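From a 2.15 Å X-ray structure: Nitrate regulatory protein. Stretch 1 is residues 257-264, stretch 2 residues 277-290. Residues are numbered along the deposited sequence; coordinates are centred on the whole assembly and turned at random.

Stretch 1 (257-264) LEIEQLRR
Stretch 2 277-290: ETALRWFCAQTQRL

Both stretches are α-helical throughout, and both helices continue later in the chain. Phi lies between -56° and -70°, psi between -32° and -54°. Each helix keeps its i to i+4 backbone hydrogen bonds, for example Arg-263 N to Ile-259 O at 2.9 Å and Trp-282 N to Thr-278 O at 2.8 Å. The N-to-C directions differ by 134°, so the helices run roughly against each other but cross obliquely; the signed crossing angle is -134°. The axes approach to 9.8 Å. The register is set by Ile-259 and Ala-285, whose CA atoms are 6.7 Å apart. The contact buries 503 Å², both sides summed.

Ile-259 covers the most surface. Its rotamer is m,t (-67°, 172°). Its CA-to-CB bond points sideways, but the end of the side chain comes nearer to the second helix. There it sits as a knob in a hole formed by Trp-282, Ala-285, Gln-286 and Arg-289. Ile-259 CG1 is 3.9 Å from Ala-285 CB, and the small alanine, directed toward the first helix, suits this close backbone approach. Ile-259 CD1 packs against the aliphatic part of Arg-289, 3.7 Å from Arg-289 CD. Ile-259 CG2 lies 3.5 Å from Gln-286 NE2 and 4.3 Å from Trp-282 CZ3.

Leu-262 comes next. It is also m,t (-69°, 172°) and points toward the second helix. Leu-262 CB is 3.5 Å from Trp-282 CE3, while Leu-262 CD2 reaches Thr-278 CG2 at 3.9 Å. These contacts are apolar.

Trp-282 is the third main residue. Its chi1 is 168° (t) and its chi2 is -97°. The CA-to-CB bond points sideways, and the indole brings its six-membered ring to the first helix. The ring meets that helix by its edge: Leu-262 CB, Ile-259 O and Arg-263 CG all lie near its plane. Ile-259 O is 4.0 Å from Trp-282 CZ3, and Arg-263 CG is 4.1 Å from Trp-282 CH2.

No direct hydrogen bond joins the stretches. Arg-263 has chi1 m, then chi2 and chi3 t; Arg-289 is t at chi1 to chi3. Arg-263 NH2 and Arg-289 NH2 are 3.4 Å apart. Both are donors with like charge, so this is no bond; both atoms are hydrogen-bonded elsewhere in the structure. Within its own helix, Arg-289 NH1 donates to Gln-286 OE1 at 3.0 Å. Gln-286 is m,m.

Glu-258, t,t with chi3 21°, points toward the second helix. Glu-258 OE2 is 3.0 Å from Arg-281 CG, a contact with the aliphatic part of the arginine. The arginine, t,p,p, instead makes a salt bridge within its helix, Arg-281 NH2 to Glu-277 OE2 at 2.8 Å. Water 1 links the stretches. Its oxygen donates to Glu-258 OE1 at 3.3 Å and to Arg-281 O at 2.9 Å.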

# COMPACT_ATOMS: atom_id res chain seq x y z
N LEU A 257 22.63 -13.96 20.52
CA LEU A 257 24.00 -13.49 20.35
C LEU A 257 24.76 -14.38 19.34
O LEU A 257 25.55 -13.90 18.51
CB LEU A 257 24.71 -13.48 21.71
CG LEU A 257 25.99 -12.66 21.86
CD1 LEU A 257 27.20 -13.52 21.64
CD2 LEU A 257 26.00 -11.47 20.90
N GLU A 258 24.53 -15.68 19.42
CA GLU A 258 25.22 -16.60 18.52
C GLU A 258 24.81 -16.34 17.07
O GLU A 258 25.66 -16.20 16.20
CB GLU A 258 24.96 -18.05 18.91
CG GLU A 258 25.83 -19.03 18.13
CD GLU A 258 25.65 -20.47 18.57
OE1 GLU A 258 24.60 -20.77 19.19
OE2 GLU A 258 26.54 -21.30 18.30
N ILE A 259 23.50 -16.26 16.81
CA ILE A 259 23.02 -15.91 15.47
C ILE A 259 23.55 -14.56 15.00
O ILE A 259 23.97 -14.41 13.86
CB ILE A 259 21.49 -15.92 15.40
CG1 ILE A 259 20.98 -17.36 15.57
CG2 ILE A 259 21.03 -15.33 14.06
CD1 ILE A 259 19.47 -17.50 15.70
N GLU A 260 23.55 -13.58 15.89
CA GLU A 260 24.06 -12.27 15.54
C GLU A 260 25.53 -12.29 15.14
O GLU A 260 25.93 -11.64 14.18
CB GLU A 260 23.79 -11.26 16.65
CG GLU A 260 22.42 -10.60 16.55
CD GLU A 260 22.02 -9.85 17.81
OE1 GLU A 260 22.86 -9.75 18.74
OE2 GLU A 260 20.87 -9.36 17.88
N GLN A 261 26.33 -13.06 15.87
CA GLN A 261 27.75 -13.18 15.54
C GLN A 261 27.97 -13.89 14.21
O GLN A 261 28.83 -13.50 13.41
CB GLN A 261 28.49 -13.96 16.62
CG GLN A 261 28.47 -13.30 17.98
CD GLN A 261 29.05 -14.21 19.06
OE1 GLN A 261 28.85 -15.42 19.03
NE2 GLN A 261 29.76 -13.62 20.02
N LEU A 262 27.20 -14.95 13.99
CA LEU A 262 27.31 -15.70 12.74
C LEU A 262 26.84 -14.86 11.54
O LEU A 262 27.37 -14.99 10.44
CB LEU A 262 26.56 -17.03 12.83
CG LEU A 262 27.22 -18.05 13.79
CD1 LEU A 262 26.35 -19.29 14.01
CD2 LEU A 262 28.57 -18.45 13.25
N ARG A 263 25.86 -13.98 11.75
CA ARG A 263 25.42 -13.10 10.68
C ARG A 263 26.57 -12.19 10.27
O ARG A 263 26.85 -12.00 9.08
CB ARG A 263 24.22 -12.26 11.12
CG ARG A 263 22.88 -12.99 11.18
CD ARG A 263 21.84 -12.04 11.77
NE ARG A 263 20.47 -12.54 11.69
CZ ARG A 263 19.42 -11.89 12.17
NH1 ARG A 263 19.58 -10.71 12.78
NH2 ARG A 263 18.20 -12.40 12.06
N ARG A 264 27.26 -11.64 11.26
CA ARG A 264 28.37 -10.75 11.01
C ARG A 264 29.50 -11.45 10.27
O ARG A 264 30.12 -10.88 9.37
CB ARG A 264 28.88 -10.12 12.30
CG ARG A 264 30.07 -9.23 12.07
CD ARG A 264 30.47 -8.45 13.31
NE ARG A 264 31.85 -7.98 13.20
CZ ARG A 264 32.26 -7.06 12.32
NH1 ARG A 264 31.40 -6.50 11.48
NH2 ARG A 264 33.54 -6.71 12.29
N GLU A 277 30.65 -28.03 10.29
CA GLU A 277 30.49 -27.79 11.72
C GLU A 277 29.79 -26.44 12.03
O GLU A 277 28.85 -26.40 12.81
CB GLU A 277 31.84 -27.90 12.45
CG GLU A 277 31.74 -27.85 13.97
CD GLU A 277 30.91 -28.99 14.55
OE1 GLU A 277 31.16 -30.17 14.19
OE2 GLU A 277 30.01 -28.71 15.37
N THR A 278 30.26 -25.35 11.41
CA THR A 278 29.63 -24.04 11.61
C THR A 278 28.21 -23.96 11.03
O THR A 278 27.32 -23.32 11.60
CB THR A 278 30.46 -22.89 11.00
OG1 THR A 278 31.72 -22.79 11.67
CG2 THR A 278 29.73 -21.56 11.13
N ALA A 279 28.01 -24.61 9.89
CA ALA A 279 26.72 -24.72 9.25
C ALA A 279 25.69 -25.35 10.18
O ALA A 279 24.57 -24.86 10.31
CB ALA A 279 26.85 -25.54 7.97
N LEU A 280 26.09 -26.45 10.83
CA LEU A 280 25.25 -27.13 11.81
C LEU A 280 24.97 -26.24 13.01
O LEU A 280 23.85 -26.20 13.52
CB LEU A 280 25.89 -28.44 12.26
CG LEU A 280 25.91 -29.55 11.22
CD1 LEU A 280 26.61 -30.79 11.78
CD2 LEU A 280 24.48 -29.88 10.78
N ARG A 281 26.00 -25.53 13.47
CA ARG A 281 25.86 -24.63 14.60
C ARG A 281 24.81 -23.56 14.24
O ARG A 281 23.91 -23.24 15.02
CB ARG A 281 27.22 -23.99 14.91
CG ARG A 281 27.38 -23.42 16.30
CD ARG A 281 27.64 -24.52 17.34
NE ARG A 281 28.84 -25.30 17.04
CZ ARG A 281 29.34 -26.23 17.84
NH1 ARG A 281 28.76 -26.49 19.01
NH2 ARG A 281 30.44 -26.90 17.49
N TRP A 282 24.94 -23.04 13.02
CA TRP A 282 24.00 -22.05 12.50
C TRP A 282 22.60 -22.65 12.44
O TRP A 282 21.64 -22.09 12.98
CB TRP A 282 24.45 -21.63 11.10
CG TRP A 282 23.43 -20.84 10.31
CD1 TRP A 282 22.56 -21.32 9.38
CD2 TRP A 282 23.21 -19.43 10.38
NE1 TRP A 282 21.81 -20.29 8.86
CE2 TRP A 282 22.19 -19.12 9.46
CE3 TRP A 282 23.78 -18.40 11.13
CZ2 TRP A 282 21.72 -17.83 9.27
CZ3 TRP A 282 23.32 -17.10 10.94
CH2 TRP A 282 22.30 -16.83 10.02
N PHE A 283 22.48 -23.80 11.79
CA PHE A 283 21.19 -24.43 11.58
C PHE A 283 20.46 -24.67 12.91
O PHE A 283 19.28 -24.36 13.06
CB PHE A 283 21.35 -25.76 10.82
CG PHE A 283 20.04 -26.43 10.50
CD1 PHE A 283 19.33 -26.10 9.36
CD2 PHE A 283 19.52 -27.38 11.36
CE1 PHE A 283 18.12 -26.72 9.07
CE2 PHE A 283 18.31 -28.01 11.08
CZ PHE A 283 17.61 -27.67 9.94
N CYS A 284 21.19 -25.21 13.88
CA CYS A 284 20.60 -25.58 15.16
C CYS A 284 20.15 -24.36 15.94
O CYS A 284 19.03 -24.34 16.46
CB CYS A 284 21.56 -26.44 15.99
SG CYS A 284 21.80 -28.10 15.28
N ALA A 285 21.01 -23.35 16.01
CA ALA A 285 20.62 -22.10 16.64
C ALA A 285 19.36 -21.54 15.98
O ALA A 285 18.44 -21.09 16.67
CB ALA A 285 21.75 -21.09 16.59
N GLN A 286 19.30 -21.56 14.65
CA GLN A 286 18.16 -20.98 13.92
C GLN A 286 16.91 -21.83 14.15
O GLN A 286 15.82 -21.31 14.26
CB GLN A 286 18.44 -20.91 12.42
CG GLN A 286 19.50 -19.90 12.03
CD GLN A 286 18.98 -18.47 12.04
OE1 GLN A 286 17.82 -18.22 12.38
NE2 GLN A 286 19.83 -17.53 11.66
N THR A 287 17.09 -23.14 14.20
CA THR A 287 15.95 -24.02 14.42
C THR A 287 15.31 -23.80 15.81
O THR A 287 14.10 -23.91 15.96
CB THR A 287 16.35 -25.47 14.26
OG1 THR A 287 16.91 -25.65 12.96
CG2 THR A 287 15.14 -26.40 14.45
N GLN A 288 16.13 -23.50 16.81
CA GLN A 288 15.60 -23.22 18.15
C GLN A 288 14.83 -21.90 18.14
O GLN A 288 13.77 -21.74 18.76
CB GLN A 288 16.71 -23.16 19.19
CG GLN A 288 16.22 -22.65 20.56
CD GLN A 288 17.22 -22.87 21.69
OE1 GLN A 288 17.03 -23.74 22.54
NE2 GLN A 288 18.29 -22.08 21.70
N ARG A 289 15.40 -20.95 17.41
CA ARG A 289 14.77 -19.66 17.19
C ARG A 289 13.40 -19.81 16.54
O ARG A 289 12.45 -19.17 16.95
CB ARG A 289 15.67 -18.80 16.31
CG ARG A 289 15.16 -17.41 16.05
CD ARG A 289 15.97 -16.78 14.94
NE ARG A 289 15.47 -15.47 14.56
CZ ARG A 289 15.72 -14.90 13.39
NH1 ARG A 289 16.45 -15.55 12.48
NH2 ARG A 289 15.25 -13.68 13.12
N LEU A 290 13.30 -20.65 15.52
CA LEU A 290 12.03 -20.84 14.82
C LEU A 290 11.00 -21.58 15.68
O LEU A 290 9.80 -21.30 15.60
CB LEU A 290 12.25 -21.57 13.49
CG LEU A 290 12.99 -20.75 12.42
CD1 LEU A 290 13.65 -21.67 11.39
CD2 LEU A 290 12.06 -19.76 11.74
O HOH W 1 23.98 -23.68 17.85